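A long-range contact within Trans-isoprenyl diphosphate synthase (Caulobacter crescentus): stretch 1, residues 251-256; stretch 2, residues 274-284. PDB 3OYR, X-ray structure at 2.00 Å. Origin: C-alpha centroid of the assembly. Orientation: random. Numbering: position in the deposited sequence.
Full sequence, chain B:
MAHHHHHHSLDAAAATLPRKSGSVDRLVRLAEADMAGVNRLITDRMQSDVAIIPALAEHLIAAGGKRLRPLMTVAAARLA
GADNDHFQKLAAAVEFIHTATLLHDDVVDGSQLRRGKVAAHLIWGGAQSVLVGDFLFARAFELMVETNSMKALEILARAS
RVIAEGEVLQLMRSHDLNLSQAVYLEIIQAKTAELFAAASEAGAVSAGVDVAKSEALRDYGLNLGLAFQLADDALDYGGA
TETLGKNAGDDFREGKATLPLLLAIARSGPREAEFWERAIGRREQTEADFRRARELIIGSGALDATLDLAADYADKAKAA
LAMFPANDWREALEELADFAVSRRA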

ATOM      1  N   ASP B 251      11.201 -18.104   9.078  1.00 43.24           N
ATOM      2  CA  ASP B 251      11.943 -18.229   7.808  1.00 44.28           C
ATOM      3  C   ASP B 251      12.112 -19.699   7.441  1.00 46.31           C
ATOM      4  O   ASP B 251      11.771 -20.100   6.325  1.00 46.84           O
ATOM      5  N   PHE B 252      12.613 -20.491   8.392  1.00 45.63           N
ATOM      6  CA  PHE B 252      12.815 -21.916   8.179  1.00 46.61           C
ATOM      7  C   PHE B 252      11.519 -22.638   7.805  1.00 46.58           C
ATOM      8  O   PHE B 252      11.480 -23.359   6.808  1.00 49.73           O
ATOM      9  N   ARG B 253      10.462 -22.426   8.584  1.00 43.74           N
ATOM     10  CA  ARG B 253       9.166 -23.029   8.285  1.00 46.74           C
ATOM     11  C   ARG B 253       8.477 -22.517   6.996  1.00 52.78           C
ATOM     12  O   ARG B 253       7.660 -23.233   6.419  1.00 52.58           O
ATOM     13  N   GLU B 254       8.824 -21.310   6.534  1.00 54.85           N
ATOM     14  CA  GLU B 254       8.357 -20.787   5.228  1.00 56.09           C
ATOM     15  C   GLU B 254       9.179 -21.339   4.062  1.00 55.61           C
ATOM     16  O   GLU B 254       8.801 -21.184   2.901  1.00 59.92           O
ATOM     17  N   GLY B 255      10.318 -21.949   4.370  1.00 51.30           N
ATOM     18  CA  GLY B 255      11.248 -22.418   3.341  1.00 52.15           C
ATOM     19  C   GLY B 255      12.011 -21.260   2.734  1.00 46.38           C
ATOM     20  O   GLY B 255      12.421 -21.301   1.570  1.00 42.45           O
ATOM     21  N   LYS B 256      12.199 -20.226   3.549  1.00 49.46           N
ATOM     22  CA  LYS B 256      12.847 -18.997   3.134  1.00 46.30           C
ATOM     23  C   LYS B 256      14.334 -19.010   3.486  1.00 46.63           C
ATOM     24  O   LYS B 256      14.712 -19.030   4.659  1.00 51.92           O
ATOM     25  N   GLU B 274      20.933 -33.540   1.697  1.00 96.87           N
ATOM     26  CA  GLU B 274      19.587 -34.109   1.541  1.00 96.91           C
ATOM     27  C   GLU B 274      18.595 -33.661   2.625  1.00 93.58           C
ATOM     28  O   GLU B 274      17.380 -33.738   2.418  1.00 95.08           O
ATOM     29  N   PHE B 275      19.107 -33.206   3.771  1.00 89.01           N
ATOM     30  CA  PHE B 275      18.259 -32.654   4.834  1.00 83.51           C
ATOM     31  C   PHE B 275      17.678 -31.300   4.428  1.00 80.39           C
ATOM     32  O   PHE B 275      16.476 -31.068   4.593  1.00 75.08           O
ATOM     33  N   TRP B 276      18.542 -30.416   3.923  1.00 79.23           N
ATOM     34  CA  TRP B 276      18.129 -29.095   3.451  1.00 80.95           C
ATOM     35  C   TRP B 276      17.178 -29.225   2.261  1.00 82.07           C
ATOM     36  O   TRP B 276      16.128 -28.580   2.234  1.00 79.89           O
ATOM     37  N   GLU B 277      17.549 -30.087   1.310  1.00 84.79           N
ATOM     38  CA  GLU B 277      16.763 -30.370   0.100  1.00 87.80           C
ATOM     39  C   GLU B 277      15.313 -30.753   0.413  1.00 88.25           C
ATOM     40  O   GLU B 277      14.379 -30.265  -0.227  1.00 88.85           O
ATOM     41  N   ARG B 278      15.144 -31.618   1.409  1.00 86.43           N
ATOM     42  CA  ARG B 278      13.830 -32.036   1.879  1.00 86.38           C
ATOM     43  C   ARG B 278      13.105 -30.888   2.585  1.00 84.52           C
ATOM     44  O   ARG B 278      11.972 -30.559   2.232  1.00 82.08           O
ATOM     45  N   ALA B 279      13.780 -30.275   3.557  1.00 82.72           N
ATOM     46  CA  ALA B 279      13.176 -29.263   4.423  1.00 80.70           C
ATOM     47  C   ALA B 279      12.912 -27.916   3.747  1.00 80.55           C
ATOM     48  O   ALA B 279      11.963 -27.227   4.113  1.00 82.19           O
ATOM     49  N   ILE B 280      13.746 -27.545   2.774  1.00 77.93           N
ATOM     50  CA  ILE B 280      13.671 -26.216   2.151  1.00 77.45           C
ATOM     51  C   ILE B 280      13.248 -26.261   0.680  1.00 80.50           C
ATOM     52  O   ILE B 280      12.313 -25.562   0.276  1.00 81.42           O
ATOM     53  N   GLY B 281      13.951 -27.073  -0.107  1.00 84.01           N
ATOM     54  CA  GLY B 281      13.708 -27.194  -1.546  1.00 87.04           C
ATOM     55  C   GLY B 281      12.363 -27.810  -1.870  1.00 90.04           C
ATOM     56  O   GLY B 281      11.604 -27.265  -2.674  1.00 92.03           O
ATOM     57  N   ARG B 282      12.068 -28.945  -1.239  1.00 91.44           N
ATOM     58  CA  ARG B 282      10.762 -29.590  -1.379  1.00 93.36           C
ATOM     59  C   ARG B 282       9.818 -29.158  -0.257  1.00 94.90           C
ATOM     60  O   ARG B 282       8.602 -29.351  -0.358  1.00 94.19           O
ATOM     61  N   ARG B 283      10.404 -28.590   0.803  1.00 95.52           N
ATOM     62  CA  ARG B 283       9.687 -27.972   1.939  1.00 97.13           C
ATOM     63  C   ARG B 283       8.837 -28.937   2.794  1.00 98.19           C
ATOM     64  O   ARG B 283       7.749 -28.579   3.269  1.00 96.98           O
ATOM     65  N   GLU B 284       9.361 -30.148   2.996  1.00 97.91           N
ATOM     66  CA  GLU B 284       8.701 -31.192   3.786  1.00 96.54           C
ATOM     67  C   GLU B 284       9.245 -31.162   5.209  1.00 94.51           C
ATOM     68  O   GLU B 284      10.447 -31.350   5.416  1.00 93.96           O
TER

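The contact between the two stretches joins the C-terminal end of one helix to the last turns of another, and its backbones come closest at Gly255 and Ile280, whose CA atoms lie 4.7 Å apart. Together the two sides bury 354 Å².

The apolar part is built around Phe252. Its CA-to-CB bond points sideways, but the t rotamer (chi1 -176°, chi2 75°) carries the ring to the second helix, where it meets three side chains. Phe252 CD1 lies 3.7 Å from Ile280 CD1, and Phe252 CZ is 3.8 Å from Ala279 CB and 4.3 Å from Phe275 CZ. All three approach the ring obliquely. Ala279 points toward the first stretch, and its short methyl group meets the ring directly. Ile280 and Phe275 instead start sideways and reach the contact through their ends. Ile280, with both chi angles in m, brings its delta carbon to Phe252, while its CG2 sits 3.8 Å from Gly255 O, so the same side chain also packs against the turn that follows the first helix. Phe275, in a t rotamer, makes a looser contact.

The lack of a side chain at Gly255 leaves room for Arg283. Gly255 is the first residue to leave helical geometry, with phi at 75° in a Schellman motif held by Gly255 N to Phe252 O (3.0 Å) and Lys256 N to Asp251 O (2.8 Å). Positive phi by itself favours glycine, and the packing adds a second constraint: an ideal CB here would point toward the second stretch and fall 2.4 Å from Arg283 CD. Without one, Gly255 CA rests 3.7 Å from Arg283 CD.

The polar side of the contact belongs to Arg283, which also has positive phi after its helix. Its CA-to-CB bond points toward the first stretch, and the side chain runs along the carbonyls at the helix end, with chi1 off-well at -136°, chi2 t and chi3 p. Arg283 NH2 comes within 2.7 Å of Arg253 O, but the angle is poor and this is not a hydrogen bond. Arg283 CD lies 3.3 Å from Glu254 O, so aliphatic as well as charged atoms of the side chain line the carbonyls.

Some of the other charged groups pair within their own stretch. Glu254 and Lys256 both point away from the second stretch and form a salt bridge, with a weak hydrogen bond from Lys256 NZ to Glu254 OE2 at 3.2 Å.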

ATOM      1  CB  ASP B 251      13.331 -17.556   7.852  1.00 45.48           C
ATOM      2  CG  ASP B 251      13.271 -16.031   8.094  1.00 52.40           C
ATOM      3  OD1 ASP B 251      12.254 -15.367   7.772  1.00 46.33           O
ATOM      4  OD2 ASP B 251      14.274 -15.496   8.616  1.00 45.12           O
ATOM      5  CB  PHE B 252      13.495 -22.598   9.379  1.00 51.04           C
ATOM      6  CG  PHE B 252      13.790 -24.059   9.140  1.00 56.09           C
ATOM      7  CD1 PHE B 252      14.850 -24.438   8.314  1.00 53.89           C
ATOM      8  CD2 PHE B 252      12.985 -25.051   9.698  1.00 60.65           C
ATOM      9  CE1 PHE B 252      15.115 -25.784   8.051  1.00 58.15           C
ATOM     10  CE2 PHE B 252      13.243 -26.402   9.449  1.00 63.66           C
ATOM     11  CZ  PHE B 252      14.315 -26.771   8.629  1.00 59.12           C
ATOM     12  CB  ARG B 253       8.238 -22.960   9.509  1.00 48.68           C
ATOM     13  CG  ARG B 253       8.504 -24.074  10.527  1.00 58.82           C
ATOM     14  CD  ARG B 253       7.608 -24.002  11.760  1.00 68.56           C
ATOM     15  NE  ARG B 253       8.226 -23.245  12.848  1.00 72.81           N
ATOM     16  CZ  ARG B 253       7.996 -21.958  13.103  1.00 65.72           C
ATOM     17  NH1 ARG B 253       7.149 -21.262  12.356  1.00 51.95           N
ATOM     18  NH2 ARG B 253       8.612 -21.363  14.113  1.00 59.64           N
ATOM     19  CB  GLU B 254       8.427 -19.247   5.174  1.00 57.75           C
ATOM     20  CG  GLU B 254       7.304 -18.503   5.892  1.00 66.40           C
ATOM     21  CD  GLU B 254       7.753 -17.169   6.524  1.00 79.02           C
ATOM     22  OE1 GLU B 254       7.254 -16.845   7.627  1.00 76.06           O
ATOM     23  OE2 GLU B 254       8.597 -16.446   5.936  1.00 75.80           O
ATOM     24  CB  LYS B 256      12.136 -17.798   3.774  1.00 49.31           C
ATOM     25  CG  LYS B 256      12.585 -16.440   3.264  1.00 44.01           C
ATOM     26  CD  LYS B 256      11.408 -15.486   3.156  1.00 54.51           C
ATOM     27  CE  LYS B 256      11.107 -14.777   4.450  1.00 49.45           C
ATOM     28  NZ  LYS B 256       9.851 -13.997   4.325  1.00 44.80           N
ATOM     29  CB  GLU B 274      19.641 -35.643   1.463  1.00 98.91           C
ATOM     30  CG  GLU B 274      20.007 -36.206   0.083  1.00104.52           C
ATOM     31  CD  GLU B 274      20.035 -37.738   0.041  1.00110.58           C
ATOM     32  OE1 GLU B 274      19.352 -38.384   0.867  1.00115.49           O
ATOM     33  OE2 GLU B 274      20.739 -38.301  -0.827  1.00109.18           O
ATOM     34  CB  PHE B 275      19.019 -32.543   6.168  1.00 80.68           C
ATOM     35  CG  PHE B 275      18.357 -31.631   7.178  1.00 80.71           C
ATOM     36  CD1 PHE B 275      17.161 -31.992   7.792  1.00 81.74           C
ATOM     37  CD2 PHE B 275      18.933 -30.409   7.514  1.00 82.97           C
ATOM     38  CE1 PHE B 275      16.550 -31.150   8.720  1.00 84.30           C
ATOM     39  CE2 PHE B 275      18.324 -29.564   8.444  1.00 83.79           C
ATOM     40  CZ  PHE B 275      17.132 -29.936   9.047  1.00 84.12           C
ATOM     41  CB  TRP B 276      19.334 -28.237   3.048  1.00 76.83           C
ATOM     42  CG  TRP B 276      20.474 -28.151   4.046  1.00 78.05           C
ATOM     43  CD1 TRP B 276      21.756 -28.563   3.841  1.00 78.77           C
ATOM     44  CD2 TRP B 276      20.444 -27.588   5.374  1.00 70.80           C
ATOM     45  NE1 TRP B 276      22.523 -28.307   4.953  1.00 78.87           N
ATOM     46  CE2 TRP B 276      21.745 -27.711   5.908  1.00 70.76           C
ATOM     47  CE3 TRP B 276      19.445 -27.000   6.162  1.00 73.74           C
ATOM     48  CZ2 TRP B 276      22.079 -27.268   7.195  1.00 77.43           C
ATOM     49  CZ3 TRP B 276      19.779 -26.560   7.452  1.00 78.06           C
ATOM     50  CH2 TRP B 276      21.085 -26.696   7.950  1.00 75.77           C
ATOM     51  CB  GLU B 277      17.425 -31.492  -0.711  1.00 88.51           C
ATOM     52  CG  GLU B 277      17.617 -31.183  -2.201  1.00 98.70           C
ATOM     53  CD  GLU B 277      16.324 -30.828  -2.931  1.00105.78           C
ATOM     54  OE1 GLU B 277      15.438 -31.704  -3.063  1.00106.42           O
ATOM     55  OE2 GLU B 277      16.203 -29.670  -3.387  1.00106.55           O
ATOM     56  CB  ARG B 278      13.973 -33.245   2.814  1.00 87.84           C
ATOM     57  CG  ARG B 278      12.661 -33.876   3.282  1.00 89.09           C
ATOM     58  CD  ARG B 278      12.899 -35.094   4.181  1.00 92.41           C
ATOM     59  NE  ARG B 278      13.543 -34.751   5.452  1.00 95.13           N
ATOM     60  CZ  ARG B 278      14.805 -35.038   5.770  1.00 98.37           C
ATOM     61  NH1 ARG B 278      15.593 -35.685   4.915  1.00 99.08           N
ATOM     62  NH2 ARG B 278      15.281 -34.677   6.951  1.00 98.64           N
ATOM     63  CB  ALA B 279      14.017 -29.068   5.676  1.00 79.10           C
ATOM     64  CB  ILE B 280      15.018 -25.443   2.288  1.00 73.93           C
ATOM     65  CG1 ILE B 280      15.444 -25.324   3.762  1.00 69.73           C
ATOM     66  CG2 ILE B 280      14.961 -24.077   1.585  1.00 75.81           C
ATOM     67  CD1 ILE B 280      14.662 -24.309   4.593  1.00 60.90           C
ATOM     68  CB  ARG B 282      10.896 -31.113  -1.403  1.00 93.77           C
ATOM     69  CG  ARG B 282      11.813 -31.661  -2.484  1.00 95.00           C
ATOM     70  CD  ARG B 282      11.576 -33.146  -2.672  1.00 98.30           C
ATOM     71  NE  ARG B 282      12.809 -33.919  -2.538  1.00 98.04           N
ATOM     72  CZ  ARG B 282      13.161 -34.593  -1.446  1.00 95.32           C
ATOM     73  NH1 ARG B 282      12.376 -34.605  -0.375  1.00 91.38           N
ATOM     74  NH2 ARG B 282      14.304 -35.263  -1.424  1.00 92.72           N
ATOM     75  CB  ARG B 283       8.884 -26.741   1.486  1.00 96.63           C
ATOM     76  CG  ARG B 283       9.012 -25.549   2.410  1.00 97.24           C
ATOM     77  CD  ARG B 283       8.424 -24.299   1.778  1.00100.22           C
ATOM     78  NE  ARG B 283       6.963 -24.327   1.730  1.00103.72           N
ATOM     79  CZ  ARG B 283       6.162 -23.990   2.739  1.00102.14           C
ATOM     80  NH1 ARG B 283       4.848 -24.052   2.584  1.00103.10           N
ATOM     81  NH2 ARG B 283       6.660 -23.593   3.901  1.00101.97           N
ATOM     82  CB  GLU B 284       8.933 -32.567   3.153  1.00 97.98           C
ATOM     83  CG  GLU B 284       8.594 -32.635   1.660  1.00101.91           C
ATOM     84  CD  GLU B 284       8.948 -33.972   1.028  1.00107.02           C
ATOM     85  OE1 GLU B 284       8.483 -35.015   1.535  1.00108.22           O
ATOM     86  OE2 GLU B 284       9.683 -33.982   0.017  1.00107.80           O
TER